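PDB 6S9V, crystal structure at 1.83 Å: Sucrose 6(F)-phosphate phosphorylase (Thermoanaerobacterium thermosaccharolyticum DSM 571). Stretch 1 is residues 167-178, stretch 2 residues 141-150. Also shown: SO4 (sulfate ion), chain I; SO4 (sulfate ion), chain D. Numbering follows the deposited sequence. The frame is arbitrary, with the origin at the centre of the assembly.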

# COMPACT_ATOMS: atom_id res chain seq x y z
N VAL A 167 27.90 2.40 1.38
CA VAL A 167 26.97 1.73 0.49
C VAL A 167 25.67 2.52 0.48
O VAL A 167 25.33 3.21 1.45
CB VAL A 167 26.69 0.26 0.90
CG1 VAL A 167 27.98 -0.55 0.88
CG2 VAL A 167 26.02 0.20 2.25
N TRP A 168 24.94 2.42 -0.62
CA TRP A 168 23.71 3.17 -0.78
C TRP A 168 22.64 2.67 0.18
O TRP A 168 22.41 1.46 0.30
CB TRP A 168 23.24 3.07 -2.23
CG TRP A 168 22.50 4.28 -2.71
CD1 TRP A 168 21.15 4.43 -2.83
CD2 TRP A 168 23.08 5.52 -3.10
NE1 TRP A 168 20.85 5.69 -3.30
CE2 TRP A 168 22.03 6.38 -3.47
CE3 TRP A 168 24.40 5.99 -3.18
CZ2 TRP A 168 22.25 7.69 -3.91
CZ3 TRP A 168 24.61 7.29 -3.62
CH2 TRP A 168 23.54 8.12 -3.98
N THR A 169 21.98 3.61 0.85
CA THR A 169 20.87 3.30 1.76
C THR A 169 19.85 4.42 1.57
O THR A 169 20.00 5.50 2.15
CB THR A 169 21.33 3.19 3.21
OG1 THR A 169 21.91 4.42 3.66
CG2 THR A 169 22.37 2.07 3.35
N THR A 170 18.84 4.16 0.73
CA THR A 170 17.82 5.17 0.45
C THR A 170 17.02 5.52 1.70
O THR A 170 16.68 6.68 1.92
CB THR A 170 16.88 4.66 -0.65
OG1 THR A 170 17.59 4.54 -1.88
CG2 THR A 170 15.70 5.60 -0.83
N PHE A 171 16.69 4.51 2.51
CA PHE A 171 15.86 4.67 3.69
C PHE A 171 16.64 4.31 4.95
O PHE A 171 17.64 3.60 4.90
CB PHE A 171 14.61 3.78 3.61
CG PHE A 171 13.78 4.01 2.40
CD1 PHE A 171 12.91 5.08 2.35
CD2 PHE A 171 13.86 3.17 1.30
CE1 PHE A 171 12.12 5.30 1.24
CE2 PHE A 171 13.08 3.39 0.18
CZ PHE A 171 12.22 4.47 0.15
N GLY A 172 16.14 4.77 6.08
CA GLY A 172 16.69 4.38 7.36
C GLY A 172 16.66 5.50 8.35
O GLY A 172 17.25 6.56 8.14
N LYS A 173 15.95 5.28 9.46
CA LYS A 173 15.86 6.28 10.52
C LYS A 173 17.08 6.29 11.42
O LYS A 173 17.31 7.28 12.12
CB LYS A 173 14.60 6.02 11.34
CG LYS A 173 13.31 6.16 10.55
CD LYS A 173 12.09 5.92 11.43
CE LYS A 173 10.81 6.45 10.79
NZ LYS A 173 10.54 5.86 9.46
N THR A 174 17.86 5.21 11.42
CA THR A 174 19.13 5.17 12.13
C THR A 174 20.27 5.43 11.15
O THR A 174 20.12 5.27 9.94
CB THR A 174 19.36 3.82 12.83
OG1 THR A 174 19.50 2.78 11.85
CG2 THR A 174 18.19 3.49 13.74
N ASP A 175 21.41 5.84 11.69
CA ASP A 175 22.64 5.97 10.93
C ASP A 175 23.72 5.19 11.66
O ASP A 175 24.02 5.50 12.83
CB ASP A 175 23.04 7.43 10.75
CG ASP A 175 24.11 7.61 9.69
OD1 ASP A 175 23.95 7.03 8.59
OD2 ASP A 175 25.10 8.33 9.94
N PRO A 176 24.32 4.16 11.06
CA PRO A 176 24.03 3.64 9.72
C PRO A 176 22.63 3.04 9.63
O PRO A 176 22.07 2.65 10.65
CB PRO A 176 25.09 2.56 9.52
CG PRO A 176 25.45 2.14 10.90
CD PRO A 176 25.36 3.37 11.74
N SER A 177 22.09 2.97 8.42
CA SER A 177 20.75 2.44 8.22
C SER A 177 20.74 0.92 8.35
O SER A 177 21.74 0.24 8.09
CB SER A 177 20.22 2.82 6.84
OG SER A 177 19.00 2.17 6.59
N GLU A 178 19.58 0.40 8.75
CA GLU A 178 19.32 -1.04 8.75
C GLU A 178 18.98 -1.56 7.37
O GLU A 178 18.98 -2.78 7.17
CB GLU A 178 18.16 -1.36 9.69
CG GLU A 178 18.46 -1.12 11.16
CD GLU A 178 19.46 -2.10 11.74
OE1 GLU A 178 19.51 -3.26 11.26
OE2 GLU A 178 20.16 -1.72 12.70
S SO4 I . 7.81 3.82 8.69
O1 SO4 I . 9.09 4.13 8.06
O2 SO4 I . 6.76 3.88 7.67
O3 SO4 I . 7.54 4.79 9.75
O4 SO4 I . 7.84 2.48 9.27
S SO4 D . 7.84 6.92 -0.15
O1 SO4 D . 8.06 7.14 -1.59
O2 SO4 D . 8.77 7.71 0.64
O3 SO4 D . 6.47 7.29 0.17
O4 SO4 D . 8.06 5.51 0.17
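Stretch 2 141-150: DIEKMFLRRT

Asp 141 and Ile 142 belong to a helix that begins earlier in the chain. A type I beta turn runs from Ile 142 to Met 145, and the chain then continues as an irregular segment. Stretch 1 starts as the last two residues of a strand, Val 167 and Trp 168, and is loop or turn from there on. The two backbones come closest at Phe 171 and Arg 148, whose CA atoms are 6.0 Å apart. No backbone hydrogen bond joins them directly. Side chains, above all Arg 149, and two waters make the link. Together the stretches bury 452 Å². The early part of stretch 2 meets the start of stretch 1, and the later part meets the loop that follows.

Val 167 makes no contact. The indole of Trp 168 reaches the turn. Its CZ2 lies 3.4 Å from Met 145 SD, and the sulfur sits at the ring edge, near its plane. Trp 168 CH2 packs 3.9 Å from Ile 142 CD1.

Thr 169 OG1 lies over one face of the Arg 149 guanidinium, 3.3 Å from Arg 149 NH1. The angle is too poor for a hydrogen bond. Thr 170 CG2 is 3.9 Å from Arg 148 CG. Water 1 bridges the backbones here: it accepts from Arg 148 N at 2.7 Å and donates to Thr 170 O at 2.7 Å.

The CA-to-CB bond of Phe 171 points away from stretch 2, but the ring comes back to it, with CE1 3.7 Å from Arg 148 CG. The guanidinium of Arg 148 leads away, and its NE and NH2 bind O2 of the chain D sulfate at 3.0 and 2.9 Å.

Gly 172 has phi/psi of 145/119, angles that call for glycine. A CB would also clash with Ser 177 OG, which donates to Phe 171 O at 2.6 Å. Gly 172 O accepts from Arg 149 NE at 3.0 Å, nearly in line. Gly 172 N donates to water 2 at 2.8 Å, which makes a weak bond to Arg 148 O at 3.4 Å.

The CA-to-CB bond of Lys 173 points away from stretch 2, and the residue does not contact it; its NZ donates a hydrogen bond to O1 of the chain I sulfate at 2.7 Å. Thr 174 O accepts from Arg 149 NH2 at 2.9 Å. Asp 175 OD1 forms a salt bridge with the same NH2 at 3.3 Å. These acceptors and Gly 172 O lie at the guanidinium edge, where its N-H groups point.

A cis peptide precedes Pro 176. Ser 177 CB covers a guanidinium face, 3.8 Å from Arg 149 NH2. Glu 178 is out of reach.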

# COMPACT_ATOMS: atom_id res chain seq x y z
N ASP A 141 25.72 16.19 -7.09
CA ASP A 141 24.92 15.09 -7.60
C ASP A 141 23.86 14.67 -6.59
O ASP A 141 22.72 14.38 -6.96
CB ASP A 141 25.82 13.90 -7.96
CG ASP A 141 26.75 14.21 -9.12
OD1 ASP A 141 26.43 15.12 -9.91
OD2 ASP A 141 27.79 13.52 -9.25
N ILE A 142 24.22 14.62 -5.30
CA ILE A 142 23.25 14.27 -4.26
C ILE A 142 22.11 15.28 -4.25
O ILE A 142 20.94 14.91 -4.05
CB ILE A 142 23.94 14.21 -2.89
CG1 ILE A 142 25.10 13.21 -2.89
CG2 ILE A 142 22.93 13.84 -1.82
CD1 ILE A 142 24.73 11.82 -3.35
N GLU A 143 22.42 16.56 -4.47
CA GLU A 143 21.42 17.61 -4.43
C GLU A 143 20.35 17.44 -5.50
O GLU A 143 19.25 17.99 -5.35
CB GLU A 143 22.11 18.97 -4.58
CG GLU A 143 22.95 19.36 -3.37
CD GLU A 143 23.84 20.57 -3.63
OE1 GLU A 143 24.01 20.95 -4.80
OE2 GLU A 143 24.38 21.13 -2.65
N LYS A 144 20.64 16.69 -6.57
CA LYS A 144 19.64 16.43 -7.60
C LYS A 144 18.72 15.27 -7.25
O LYS A 144 17.75 15.02 -7.98
CB LYS A 144 20.32 16.13 -8.94
CG LYS A 144 21.17 17.26 -9.49
CD LYS A 144 21.81 16.86 -10.82
CE LYS A 144 22.74 17.94 -11.36
NZ LYS A 144 23.38 17.52 -12.63
N MET A 145 18.99 14.55 -6.17
CA MET A 145 18.27 13.32 -5.88
C MET A 145 17.06 13.58 -5.01
O MET A 145 17.02 14.51 -4.20
CB MET A 145 19.19 12.31 -5.20
CG MET A 145 20.37 11.90 -6.06
SD MET A 145 21.49 10.78 -5.19
CE MET A 145 22.77 10.63 -6.43
N PHE A 146 16.05 12.72 -5.17
CA PHE A 146 14.88 12.69 -4.30
C PHE A 146 15.26 11.91 -3.05
O PHE A 146 15.17 10.69 -3.00
CB PHE A 146 13.69 12.07 -5.04
CG PHE A 146 12.43 11.98 -4.23
CD1 PHE A 146 11.96 13.06 -3.50
CD2 PHE A 146 11.66 10.83 -4.27
CE1 PHE A 146 10.79 12.97 -2.76
CE2 PHE A 146 10.48 10.73 -3.55
CZ PHE A 146 10.04 11.80 -2.80
N LEU A 147 15.66 12.65 -2.01
CA LEU A 147 16.20 12.05 -0.81
C LEU A 147 15.07 11.71 0.15
O LEU A 147 14.11 12.46 0.29
CB LEU A 147 17.18 13.02 -0.13
CG LEU A 147 18.43 13.37 -0.93
CD1 LEU A 147 19.30 14.35 -0.16
CD2 LEU A 147 19.21 12.11 -1.28
N ARG A 148 15.20 10.55 0.79
CA ARG A 148 14.26 10.10 1.81
C ARG A 148 14.90 10.03 3.19
O ARG A 148 14.28 9.55 4.14
CB ARG A 148 13.68 8.73 1.44
CG ARG A 148 13.29 8.61 -0.03
CD ARG A 148 12.32 9.69 -0.48
NE ARG A 148 11.04 9.62 0.22
CZ ARG A 148 10.52 10.59 0.96
NH1 ARG A 148 11.15 11.75 1.11
NH2 ARG A 148 9.35 10.41 1.55
N ARG A 149 16.16 10.44 3.29
CA ARG A 149 16.87 10.65 4.54
C ARG A 149 17.99 11.63 4.24
O ARG A 149 18.24 11.97 3.08
CB ARG A 149 17.38 9.33 5.13
CG ARG A 149 18.56 8.74 4.41
CD ARG A 149 18.69 7.24 4.65
NE ARG A 149 19.23 6.90 5.96
CZ ARG A 149 20.53 6.87 6.26
NH1 ARG A 149 21.44 7.19 5.36
NH2 ARG A 149 20.91 6.52 7.48
N THR A 150 18.66 12.10 5.30
CA THR A 150 19.61 13.20 5.13
C THR A 150 20.66 12.89 4.07
O THR A 150 20.97 13.74 3.23
CB THR A 150 20.28 13.52 6.47
OG1 THR A 150 19.27 13.76 7.46
CG2 THR A 150 21.15 14.73 6.33
O HOH W 1 17.37 8.93 0.50
O HOH W 2 14.08 6.60 5.86